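Pyridoxal phosphate homeostasis protein (Bifidobacterium adolescentis ATCC 15703, PDB 3CPG) probably binds pyridoxal 5'-phosphate and takes part in keeping the level of this cofactor in balance. Local coordinates at residues E15-A20 and I61-A66; D27-V32 and A70-I75; K149-A154 and G191-I196; L201-A206 and S219-T224. All blocks are in the same frame, centred on the assembly; numbering follows the deposited sequence.

Contact 1. Residues E15-A20 and I61-A66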
loop_
_atom_site.group_PDB
_atom_site.type_symbol
_atom_site.label_atom_id
_atom_site.label_comp_id
_atom_site.label_asym_id
_atom_site.label_seq_id
_atom_site.Cartn_x
_atom_site.Cartn_y
_atom_site.Cartn_z
ATOM N N GLU A 15 17.916 -11.829 -9.901
ATOM C CA GLU A 15 17.051 -11.352 -10.972
ATOM C C GLU A 15 16.473 -12.403 -11.912
ATOM O O GLU A 15 15.664 -12.077 -12.781
ATOM C CB GLU A 15 17.807 -10.318 -11.806
ATOM C CG GLU A 15 18.220 -9.077 -11.025
ATOM C CD GLU A 15 18.398 -7.874 -11.926
ATOM O OE1 GLU A 15 17.616 -7.747 -12.894
ATOM O OE2 GLU A 15 19.300 -7.053 -11.659
ATOM N N VAL A 16 16.876 -13.655 -11.739
ATOM C CA VAL A 16 16.410 -14.719 -12.615
ATOM C C VAL A 16 15.777 -15.897 -11.887
ATOM O O VAL A 16 16.355 -16.435 -10.946
ATOM C CB VAL A 16 17.580 -15.250 -13.470
ATOM C CG1 VAL A 16 17.128 -16.434 -14.307
ATOM C CG2 VAL A 16 18.120 -14.137 -14.352
ATOM N N ILE A 17 14.588 -16.292 -12.334
ATOM C CA ILE A 17 13.878 -17.426 -11.752
ATOM C C ILE A 17 13.634 -18.456 -12.850
ATOM O O ILE A 17 13.713 -18.135 -14.036
ATOM C CB ILE A 17 12.524 -16.998 -11.131
ATOM C CG1 ILE A 17 11.655 -16.297 -12.175
ATOM C CG2 ILE A 17 12.772 -16.078 -9.950
ATOM C CD1 ILE A 17 10.276 -15.912 -11.655
ATOM N N ASP A 18 13.349 -19.695 -12.465
ATOM C CA ASP A 18 13.118 -20.731 -13.462
ATOM C C ASP A 18 11.730 -20.624 -14.086
ATOM O O ASP A 18 10.844 -19.956 -13.550
ATOM C CB ASP A 18 13.339 -22.124 -12.858
ATOM C CG ASP A 18 12.406 -22.423 -11.705
ATOM O OD1 ASP A 18 11.178 -22.379 -11.903
ATOM O OD2 ASP A 18 12.904 -22.715 -10.596
ATOM N N ASP A 19 11.555 -21.275 -15.229
ATOM C CA ASP A 19 10.289 -21.235 -15.952
ATOM C C ASP A 19 9.070 -21.608 -15.119
ATOM O O ASP A 19 8.045 -20.926 -15.179
ATOM C CB ASP A 19 10.350 -22.145 -17.182
ATOM C CG ASP A 19 11.330 -21.655 -18.226
ATOM O OD1 ASP A 19 11.748 -20.479 -18.154
ATOM O OD2 ASP A 19 11.671 -22.448 -19.132
ATOM N N ALA A 20 9.173 -22.689 -14.352
ATOM C CA ALA A 20 8.051 -23.137 -13.533
ATOM C C ALA A 20 7.640 -22.077 -12.520
ATOM O O ALA A 20 6.446 -21.844 -12.312
ATOM C CB ALA A 20 8.400 -24.440 -12.817
ATOM N N ILE A 61 14.078 -9.982 -6.910
ATOM C CA ILE A 61 13.812 -9.180 -8.100
ATOM C C ILE A 61 13.199 -9.985 -9.241
ATOM O O ILE A 61 12.285 -9.515 -9.923
ATOM C CB ILE A 61 15.111 -8.485 -8.580
ATOM C CG1 ILE A 61 15.548 -7.463 -7.529
ATOM C CG2 ILE A 61 14.893 -7.805 -9.926
ATOM C CD1 ILE A 61 16.805 -6.679 -7.890
ATOM N N GLY A 62 13.696 -11.196 -9.454
ATOM C CA GLY A 62 13.153 -12.017 -10.520
ATOM C C GLY A 62 11.683 -12.316 -10.291
ATOM O O GLY A 62 10.869 -12.243 -11.215
ATOM N N GLU A 63 11.341 -12.657 -9.052
ATOM C CA GLU A 63 9.963 -12.969 -8.688
ATOM C C GLU A 63 9.053 -11.754 -8.854
ATOM O O GLU A 63 7.963 -11.841 -9.418
ATOM C CB GLU A 63 9.900 -13.441 -7.232
ATOM C CG GLU A 63 10.509 -14.814 -6.997
ATOM C CD GLU A 63 10.488 -15.216 -5.532
ATOM O OE1 GLU A 63 11.264 -14.639 -4.741
ATOM O OE2 GLU A 63 9.689 -16.105 -5.170
ATOM N N ILE A 64 9.499 -10.619 -8.339
ATOM C CA ILE A 64 8.706 -9.397 -8.425
ATOM C C ILE A 64 8.463 -8.981 -9.869
ATOM O O ILE A 64 7.352 -8.588 -10.227
ATOM C CB ILE A 64 9.394 -8.242 -7.670
ATOM C CG1 ILE A 64 9.534 -8.620 -6.193
ATOM C CG2 ILE A 64 8.590 -6.949 -7.829
ATOM C CD1 ILE A 64 10.347 -7.639 -5.378
HETATM N N MSE A 65 9.494 -9.062 -10.703
HETATM C CA MSE A 65 9.333 -8.683 -12.099
HETATM C C MSE A 65 8.409 -9.643 -12.847
HETATM O O MSE A 65 7.738 -9.249 -13.801
HETATM C CB MSE A 65 10.701 -8.589 -12.784
HETATM C CG MSE A 65 11.571 -7.427 -12.250
HETATM SE SE MSE A 65 10.648 -5.729 -12.266
HETATM C CE MSE A 65 10.240 -5.646 -14.117
ATOM N N ALA A 66 8.364 -10.900 -12.418
ATOM C CA ALA A 66 7.474 -11.855 -13.066
ATOM C C ALA A 66 6.049 -11.392 -12.770
ATOM O O ALA A 66 5.162 -11.492 -13.617
ATOM C CB ALA A 66 7.704 -13.269 -12.523
#

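Contact 2. Residues D27-V32 and A70-I75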
loop_
_atom_site.group_PDB
_atom_site.type_symbol
_atom_site.label_atom_id
_atom_site.label_comp_id
_atom_site.label_asym_id
_atom_site.label_seq_id
_atom_site.Cartn_x
_atom_site.Cartn_y
_atom_site.Cartn_z
ATOM N N ASP A 27 0.295 -17.154 -13.050
ATOM C CA ASP A 27 -1.045 -17.674 -12.804
ATOM C C ASP A 27 -1.603 -17.061 -11.526
ATOM O O ASP A 27 -2.802 -16.796 -11.425
ATOM C CB ASP A 27 -1.024 -19.199 -12.675
ATOM C CG ASP A 27 -0.697 -19.892 -13.983
ATOM O OD1 ASP A 27 -0.964 -19.309 -15.052
ATOM O OD2 ASP A 27 -0.188 -21.032 -13.943
ATOM N N GLY A 28 -0.723 -16.838 -10.555
ATOM C CA GLY A 28 -1.141 -16.236 -9.299
ATOM C C GLY A 28 -1.700 -14.844 -9.523
ATOM O O GLY A 28 -2.763 -14.496 -8.997
ATOM N N VAL A 29 -0.984 -14.040 -10.305
ATOM C CA VAL A 29 -1.422 -12.682 -10.605
ATOM C C VAL A 29 -2.732 -12.705 -11.377
ATOM O O VAL A 29 -3.646 -11.939 -11.088
ATOM C CB VAL A 29 -0.380 -11.917 -11.455
ATOM C CG1 VAL A 29 -0.961 -10.581 -11.907
ATOM C CG2 VAL A 29 0.883 -11.687 -10.652
ATOM N N HIS A 30 -2.824 -13.585 -12.366
ATOM C CA HIS A 30 -4.038 -13.667 -13.161
ATOM C C HIS A 30 -5.240 -14.089 -12.321
ATOM O O HIS A 30 -6.328 -13.539 -12.484
ATOM C CB HIS A 30 -3.828 -14.620 -14.342
ATOM C CG HIS A 30 -2.867 -14.096 -15.366
ATOM N ND1 HIS A 30 -2.360 -14.874 -16.384
ATOM C CD2 HIS A 30 -2.339 -12.861 -15.537
ATOM C CE1 HIS A 30 -1.562 -14.140 -17.140
ATOM N NE2 HIS A 30 -1.533 -12.915 -16.648
ATOM N N ARG A 31 -5.048 -15.051 -11.419
ATOM C CA ARG A 31 -6.146 -15.506 -10.563
ATOM C C ARG A 31 -6.622 -14.371 -9.660
ATOM O O ARG A 31 -7.821 -14.179 -9.461
ATOM C CB ARG A 31 -5.716 -16.687 -9.684
ATOM C CG ARG A 31 -5.749 -18.043 -10.367
ATOM C CD ARG A 31 -5.775 -19.166 -9.335
ATOM N NE ARG A 31 -4.560 -19.207 -8.527
ATOM C CZ ARG A 31 -3.396 -19.687 -8.952
ATOM N NH1 ARG A 31 -3.287 -20.172 -10.182
ATOM N NH2 ARG A 31 -2.342 -19.687 -8.148
ATOM N N VAL A 32 -5.671 -13.624 -9.113
ATOM C CA VAL A 32 -5.994 -12.507 -8.235
ATOM C C VAL A 32 -6.713 -11.403 -8.999
ATOM O O VAL A 32 -7.674 -10.823 -8.497
ATOM C CB VAL A 32 -4.720 -11.929 -7.571
ATOM C CG1 VAL A 32 -5.043 -10.616 -6.855
ATOM C CG2 VAL A 32 -4.159 -12.939 -6.573
ATOM N N ALA A 70 3.236 -9.895 -15.403
ATOM C CA ALA A 70 1.941 -10.568 -15.481
ATOM C C ALA A 70 0.756 -9.626 -15.310
ATOM O O ALA A 70 -0.394 -10.045 -15.451
ATOM C CB ALA A 70 1.866 -11.679 -14.447
ATOM N N GLY A 71 1.026 -8.362 -14.991
ATOM C CA GLY A 71 -0.062 -7.411 -14.838
ATOM C C GLY A 71 -0.032 -6.510 -13.617
ATOM O O GLY A 71 -0.819 -5.560 -13.537
ATOM N N VAL A 72 0.850 -6.796 -12.664
ATOM C CA VAL A 72 0.941 -5.972 -11.458
ATOM C C VAL A 72 1.507 -4.596 -11.793
ATOM O O VAL A 72 2.502 -4.487 -12.504
ATOM C CB VAL A 72 1.831 -6.642 -10.394
ATOM C CG1 VAL A 72 2.109 -5.664 -9.265
ATOM C CG2 VAL A 72 1.134 -7.886 -9.856
ATOM N N ARG A 73 0.871 -3.548 -11.275
ATOM C CA ARG A 73 1.313 -2.185 -11.543
ATOM C C ARG A 73 1.540 -1.373 -10.271
ATOM O O ARG A 73 1.528 -0.148 -10.296
ATOM C CB ARG A 73 0.296 -1.481 -12.441
ATOM C CG ARG A 73 0.186 -2.102 -13.825
ATOM C CD ARG A 73 1.440 -1.825 -14.654
ATOM N NE ARG A 73 1.376 -2.430 -15.984
ATOM C CZ ARG A 73 1.731 -3.682 -16.254
ATOM N NH1 ARG A 73 2.181 -4.469 -15.286
ATOM N NH2 ARG A 73 1.639 -4.148 -17.493
HETATM N N MSE A 74 1.733 -2.070 -9.159
HETATM C CA MSE A 74 2.002 -1.420 -7.888
HETATM C C MSE A 74 2.596 -2.442 -6.931
HETATM O O MSE A 74 2.127 -3.575 -6.862
HETATM C CB MSE A 74 0.714 -0.835 -7.306
HETATM C CG MSE A 74 0.910 -0.212 -5.921
HETATM SE SE MSE A 74 -0.488 1.030 -5.327
HETATM C CE MSE A 74 -1.921 0.236 -6.208
ATOM N N ILE A 75 3.645 -2.063 -6.208
ATOM C CA ILE A 75 4.244 -2.990 -5.258
ATOM C C ILE A 75 4.448 -2.318 -3.913
ATOM O O ILE A 75 4.535 -1.093 -3.821
ATOM C CB ILE A 75 5.621 -3.536 -5.733
ATOM C CG1 ILE A 75 6.650 -2.405 -5.777
ATOM C CG2 ILE A 75 5.475 -4.211 -7.099
ATOM C CD1 ILE A 75 8.051 -2.864 -6.149
#

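Contact 3. Residues K149-A154 and G191-I196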
loop_
_atom_site.group_PDB
_atom_site.type_symbol
_atom_site.label_atom_id
_atom_site.label_comp_id
_atom_site.label_asym_id
_atom_site.label_seq_id
_atom_site.Cartn_x
_atom_site.Cartn_y
_atom_site.Cartn_z
ATOM N N LYS A 149 8.046 13.301 11.910
ATOM C CA LYS A 149 9.412 12.859 11.652
ATOM C C LYS A 149 9.646 12.698 10.154
ATOM O O LYS A 149 10.709 13.033 9.645
ATOM C CB LYS A 149 9.688 11.540 12.374
ATOM C CG LYS A 149 9.650 11.663 13.882
ATOM C CD LYS A 149 9.804 10.309 14.549
ATOM C CE LYS A 149 9.670 10.435 16.058
ATOM N NZ LYS A 149 9.824 9.111 16.724
ATOM N N ILE A 150 8.646 12.183 9.447
ATOM C CA ILE A 150 8.777 12.006 8.006
ATOM C C ILE A 150 8.780 13.381 7.347
ATOM O O ILE A 150 9.556 13.640 6.426
ATOM C CB ILE A 150 7.617 11.142 7.454
ATOM C CG1 ILE A 150 7.722 9.730 8.043
ATOM C CG2 ILE A 150 7.651 11.113 5.926
ATOM C CD1 ILE A 150 6.564 8.810 7.693
ATOM N N SER A 151 7.926 14.270 7.837
ATOM C CA SER A 151 7.838 15.623 7.300
ATOM C C SER A 151 9.180 16.360 7.383
ATOM O O SER A 151 9.644 16.940 6.400
ATOM C CB SER A 151 6.774 16.420 8.061
ATOM O OG SER A 151 6.803 17.790 7.697
ATOM N N ARG A 152 9.797 16.336 8.558
ATOM C CA ARG A 152 11.074 17.019 8.757
ATOM C C ARG A 152 12.115 16.563 7.741
ATOM O O ARG A 152 12.851 17.373 7.175
ATOM C CB ARG A 152 11.609 16.746 10.162
ATOM C CG ARG A 152 10.684 17.146 11.289
ATOM C CD ARG A 152 11.309 16.754 12.616
ATOM N NE ARG A 152 12.522 17.516 12.886
ATOM C CZ ARG A 152 12.529 18.742 13.403
ATOM N NH1 ARG A 152 11.387 19.338 13.710
ATOM N NH2 ARG A 152 13.674 19.370 13.612
ATOM N N ARG A 153 12.168 15.255 7.519
ATOM C CA ARG A 153 13.125 14.669 6.594
ATOM C C ARG A 153 12.794 14.921 5.124
ATOM O O ARG A 153 13.697 15.115 4.308
ATOM C CB ARG A 153 13.253 13.173 6.902
ATOM C CG ARG A 153 13.906 12.945 8.270
ATOM C CD ARG A 153 13.756 11.527 8.804
ATOM N NE ARG A 153 14.523 11.341 10.037
ATOM C CZ ARG A 153 14.198 11.845 11.226
ATOM N NH1 ARG A 153 13.101 12.575 11.376
ATOM N NH2 ARG A 153 14.982 11.618 12.274
ATOM N N ALA A 154 11.510 14.934 4.786
ATOM C CA ALA A 154 11.109 15.191 3.404
ATOM C C ALA A 154 11.415 16.650 3.060
ATOM O O ALA A 154 11.968 16.952 1.999
ATOM C CB ALA A 154 9.620 14.903 3.224
ATOM N N GLY A 191 -2.423 16.662 7.527
ATOM C CA GLY A 191 -2.683 17.512 6.378
ATOM C C GLY A 191 -1.993 18.864 6.439
ATOM O O GLY A 191 -1.795 19.506 5.407
ATOM N N THR A 192 -1.618 19.297 7.639
ATOM C CA THR A 192 -0.957 20.590 7.803
ATOM C C THR A 192 0.560 20.520 7.661
ATOM O O THR A 192 1.227 21.550 7.584
ATOM C CB THR A 192 -1.264 21.212 9.183
ATOM O OG1 THR A 192 -0.647 20.428 10.214
ATOM C CG2 THR A 192 -2.761 21.264 9.419
ATOM N N LEU A 193 1.106 19.308 7.623
ATOM C CA LEU A 193 2.551 19.136 7.514
ATOM C C LEU A 193 3.083 19.267 6.094
ATOM O O LEU A 193 2.504 18.725 5.154
ATOM C CB LEU A 193 2.956 17.772 8.076
ATOM C CG LEU A 193 2.609 17.530 9.548
ATOM C CD1 LEU A 193 2.900 16.084 9.920
ATOM C CD2 LEU A 193 3.412 18.483 10.424
ATOM N N ASP A 194 4.187 19.996 5.944
ATOM C CA ASP A 194 4.812 20.171 4.636
ATOM C C ASP A 194 5.606 18.909 4.304
ATOM O O ASP A 194 5.930 18.122 5.192
ATOM C CB ASP A 194 5.770 21.369 4.640
ATOM C CG ASP A 194 5.064 22.689 4.885
ATOM O OD1 ASP A 194 4.028 22.943 4.239
ATOM O OD2 ASP A 194 5.558 23.479 5.718
ATOM N N GLY A 195 5.914 18.713 3.027
ATOM C CA GLY A 195 6.686 17.546 2.636
ATOM C C GLY A 195 5.916 16.240 2.558
ATOM O O GLY A 195 6.480 15.214 2.178
ATOM N N ILE A 196 4.641 16.256 2.933
ATOM C CA ILE A 196 3.838 15.043 2.855
ATOM C C ILE A 196 2.474 15.300 2.234
ATOM O O ILE A 196 1.915 16.398 2.332
ATOM C CB ILE A 196 3.635 14.370 4.243
ATOM C CG1 ILE A 196 3.008 15.351 5.228
ATOM C CG2 ILE A 196 4.964 13.843 4.771
ATOM C CD1 ILE A 196 2.803 14.760 6.614
#

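Contact 4. Residues L201-A206 and S219-T224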
loop_
_atom_site.group_PDB
_atom_site.type_symbol
_atom_site.label_atom_id
_atom_site.label_comp_id
_atom_site.label_asym_id
_atom_site.label_seq_id
_atom_site.Cartn_x
_atom_site.Cartn_y
_atom_site.Cartn_z
ATOM N N LEU A 201 -6.276 6.236 3.650
ATOM C CA LEU A 201 -6.112 5.464 4.878
ATOM C C LEU A 201 -5.727 4.018 4.559
ATOM O O LEU A 201 -5.920 3.545 3.442
ATOM C CB LEU A 201 -7.420 5.474 5.677
ATOM C CG LEU A 201 -8.055 6.842 5.962
ATOM C CD1 LEU A 201 -9.372 6.648 6.697
ATOM C CD2 LEU A 201 -7.103 7.700 6.772
HETATM N N MSE A 202 -5.193 3.320 5.557
HETATM C CA MSE A 202 -4.780 1.929 5.394
HETATM C C MSE A 202 -5.063 1.166 6.677
HETATM O O MSE A 202 -5.058 1.741 7.760
HETATM C CB MSE A 202 -3.269 1.863 5.100
HETATM C CG MSE A 202 -2.689 0.443 4.858
HETATM SE SE MSE A 202 -2.279 -0.663 6.409
HETATM C CE MSE A 202 -0.386 -0.416 6.447
ATOM N N THR A 203 -5.338 -0.125 6.556
ATOM C CA THR A 203 -5.530 -0.941 7.746
ATOM C C THR A 203 -5.154 -2.383 7.460
ATOM O O THR A 203 -5.293 -2.875 6.337
ATOM C CB THR A 203 -6.979 -0.914 8.283
ATOM O OG1 THR A 203 -7.013 -1.542 9.572
ATOM C CG2 THR A 203 -7.911 -1.681 7.361
ATOM N N ILE A 204 -4.643 -3.044 8.489
ATOM C CA ILE A 204 -4.267 -4.444 8.390
ATOM C C ILE A 204 -5.529 -5.273 8.656
ATOM O O ILE A 204 -5.582 -6.466 8.361
ATOM C CB ILE A 204 -3.175 -4.776 9.421
ATOM C CG1 ILE A 204 -1.928 -3.935 9.127
ATOM C CG2 ILE A 204 -2.846 -6.261 9.384
ATOM C CD1 ILE A 204 -0.809 -4.111 10.139
ATOM N N GLY A 205 -6.549 -4.621 9.208
ATOM C CA GLY A 205 -7.806 -5.294 9.487
ATOM C C GLY A 205 -7.758 -6.141 10.739
ATOM O O GLY A 205 -7.049 -5.816 11.689
ATOM N N ALA A 206 -8.518 -7.231 10.735
ATOM C CA ALA A 206 -8.567 -8.145 11.869
ATOM C C ALA A 206 -8.273 -9.568 11.399
ATOM O O ALA A 206 -8.921 -10.070 10.479
ATOM C CB ALA A 206 -9.943 -8.087 12.527
ATOM N N SER A 219 -15.545 -1.046 6.931
ATOM C CA SER A 219 -16.615 -0.064 6.839
ATOM C C SER A 219 -16.209 1.184 7.616
ATOM O O SER A 219 -16.415 2.306 7.163
ATOM C CB SER A 219 -17.906 -0.646 7.422
ATOM O OG SER A 219 -18.963 0.295 7.364
ATOM N N HIS A 220 -15.620 0.982 8.791
ATOM C CA HIS A 220 -15.191 2.101 9.612
ATOM C C HIS A 220 -14.126 2.914 8.887
ATOM O O HIS A 220 -14.163 4.142 8.906
ATOM C CB HIS A 220 -14.661 1.598 10.955
ATOM C CG HIS A 220 -14.124 2.682 11.837
ATOM N ND1 HIS A 220 -12.873 3.232 11.661
ATOM C CD2 HIS A 220 -14.674 3.325 12.894
ATOM C CE1 HIS A 220 -12.675 4.168 12.573
ATOM N NE2 HIS A 220 -13.751 4.244 13.334
ATOM N N LEU A 221 -13.189 2.231 8.233
ATOM C CA LEU A 221 -12.134 2.930 7.506
ATOM C C LEU A 221 -12.724 3.767 6.371
ATOM O O LEU A 221 -12.320 4.907 6.161
ATOM C CB LEU A 221 -11.115 1.938 6.928
ATOM C CG LEU A 221 -9.761 2.582 6.614
ATOM C CD1 LEU A 221 -9.072 2.969 7.915
ATOM C CD2 LEU A 221 -8.892 1.605 5.824
ATOM N N ARG A 222 -13.680 3.200 5.642
ATOM C CA ARG A 222 -14.308 3.922 4.540
ATOM C C ARG A 222 -15.031 5.176 5.037
ATOM O O ARG A 222 -14.894 6.250 4.454
ATOM C CB ARG A 222 -15.312 3.036 3.798
ATOM C CG ARG A 222 -15.947 3.750 2.608
ATOM C CD ARG A 222 -17.107 2.987 1.993
ATOM N NE ARG A 222 -18.285 2.974 2.857
ATOM C CZ ARG A 222 -18.681 1.923 3.564
ATOM N NH1 ARG A 222 -17.997 0.783 3.513
ATOM N NH2 ARG A 222 -19.767 2.013 4.324
ATOM N N LYS A 223 -15.810 5.033 6.104
ATOM C CA LYS A 223 -16.543 6.174 6.652
ATOM C C LYS A 223 -15.587 7.255 7.139
ATOM O O LYS A 223 -15.837 8.446 6.961
ATOM C CB LYS A 223 -17.445 5.730 7.807
ATOM C CG LYS A 223 -18.606 4.854 7.374
ATOM C CD LYS A 223 -19.490 4.501 8.557
ATOM C CE LYS A 223 -20.650 3.621 8.124
ATOM N NZ LYS A 223 -21.547 3.298 9.273
ATOM N N THR A 224 -14.496 6.829 7.766
ATOM C CA THR A 224 -13.497 7.764 8.270
ATOM C C THR A 224 -12.900 8.533 7.096
ATOM O O THR A 224 -12.740 9.748 7.155
ATOM C CB THR A 224 -12.387 7.016 9.030
ATOM O OG1 THR A 224 -12.944 6.417 10.209
ATOM C CG2 THR A 224 -11.264 7.971 9.429
#

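Contact 1. Residues E15-A20 and I61-A66
G62 presents its bare CA to E15 O at 3.4 Å, and here loop and helix are pressed together: the CA atoms of E15 and G62 are 4.0 Å apart, an approach eased by the lack of a side chain on G62. Around this glycine, E15 and I17 lay aliphatic carbon on the first turns of helix 61-69. E15 runs side by side with I61, pointing the same way, and its CG rests on I61 CG2 at 3.7 Å. The chain is extended beyond CG, and its carboxylate OE1 forms salt bridges with R92 and R93. I17 sets CG1 between the backbone N and the carbonyl carbon (chi1 56°), and chi2 177° carries CD1 on, anti to CA, to 3.7 Å from G62 O and 3.8 Å from A66 CB, while CG2 meets E63 CG at 3.9 Å, the two side chains crossing at about a right angle. No hydrogen bond joins the segments, and the contact is one of van der Waals packing. The looser side starts at V16, exposed and with CB directed away from the helix, and continues to D18, the N-cap of helix 19-42, whose OD1 accepts from R21 N. E63 is held from outside too, by salt bridges to K10 and R21. Helix 61-69 is thus sandwiched: I25 of helix 19-42 packs on E63 and A66, while I64 and M65 pack on helix 80-96.

Contact 2. Residues D27-V32 and A70-I75
V29 and A70 touch carbon to carbon, CB to CB at 3.7 Å, where helix 19-42 meets the end of helix 61-69. The two methyls of V29 then part. CG1, anti to the backbone N (chi1 172°), lies 3.6 Å from A70 O, and CG2 reaches V72 CG2 at 3.9 Å, the two valine side chains crossing at about a right angle. The next residue, H30, brings its imidazole to the same carbonyl: A70 O lies at the ring edge, near the ring plane, 3.3 Å from H30 NE2. V29 is buried and H30 exposed, so the contact grades from an apolar inner part to a more polar outer part. In the next shell the backbone sets the position of A70. G71 leaves the helix with a phi of 134° and forms a Schellman motif, which turns the chain and presents V72 to V29. Farther on, R73 folds back over the loop: its NH1 donates to V72 O at 2.8 Å, from above the carbonyl plane, and also to I68 O, tying the loop to the last turn of helix 61-69. V72 packs in addition on A54 of strand 51-55, and V29 on I267 near the C terminus. V32, one turn on from V29, packs on L52 of strand 51-55, which places helix 19-42 against that strand, while the loop runs on into strand 75-77, parallel to strand 51-55.

Contact 3. Residues K149-A154 and G191-I196
S151 sends its hydroxyl to the flat D194-G195 peptide, OG donating to D194 O at 2.7 Å from a position tilted 20° out of the carbonyl plane. The second flat group, the R153 guanidinium, meets K149 O at its edge and in plane, through NH1, a bond internal to helix 144-157. In this TIM-barrel fold the contact joins that outer helix to the loop leading from helix 183-191 into strand 196-202. OG of S151 stands anti to the backbone N (chi1 171°), directed at the loop and also 3.9 Å from L193 CB. The hydrogen bond gives this buried serine a backbone partner and ties the loop to the helix just ahead of strand 196-202. Beside the hydrogen bond the contact is apolar: I150 and I196 cross at about a right angle, their CG2 methyls 4.0 Å apart, and both pack on V161 of strand 161-166. L193 also reaches the same helix at A147. G195, with a phi of 78°, bends the chain toward I196 and is bonded through its backbone to V161. A154 and G195 are the closest CA pair, 5.1 Å apart, and the A154 methyl, CB, sits just 3.3 Å from G195 O.

Contact 4. Residues L201-A206 and S219-T224
L201 and L221 interlock between strand 196-202 and helix 211-231, and L201 can be followed outward atom by atom. Its CB rests on the L221 side chain, 3.7 Å from CD1 of that residue and nearly as close to its CG. CG is anti to the carbonyl carbon (chi1 -52°), and beyond it CD1 reaches the helix itself, where it lies 3.5 Å from L221 O and 3.6 Å from T224 CG2. The side chains of L201 and T224 cross at about a right angle, and R225 and I228, farther along the helix, also pack on L201. L221 answers with its other branch: CD2 reaches T203 and M202, 3.8 Å from T203 CG2 and 3.9 Å from M202 C, the threonine and leucine side chains sliding past each other in opposite directions. Both threonines keep their hydroxyls bonded while turning a methyl to the leucines. T203 OG1 donates to V167 O and accepts from G205 N at 3.1 Å, an ST turn at T203-G205. T224 OG1 donates to H220 O at 2.9 Å; the T224 backbone N reaches that oxygen from the opposite face of the carbonyl plane, so two donors grip it. All the touching residues are buried. M202 directs its CB away from the helix, and its side chain lies about 11 Å from that of K57, the predicted cofactor lysine. The packing of strand on following helix is that of a beta-alpha-beta unit, continued here by strand 241-243 within the TIM barrel.

How the contacts relate
From the N terminus, the chain first passes E15-A20, leading into helix 19-42, and D27-V32, along its length, and both find their partners after strand 51-55. Contacts 1 and 2 therefore cross, their segments alternating: contact 1 sets the lead-in to helix 19-42 on helix 61-69, and contact 2 sets helix 19-42 on the loop that follows helix 61-69. They also touch, I64 CG2 to I75 CG2 at 4.2 Å. Contact 3 opens after both have closed and brings together helix 144-157 and the entry of strand 196-202. Contact 4, the shortest loop, follows at that strand's exit and its next helix. Contacts 1 and 3 lie on opposite sides of the chain's centre, centres about 36 Å apart.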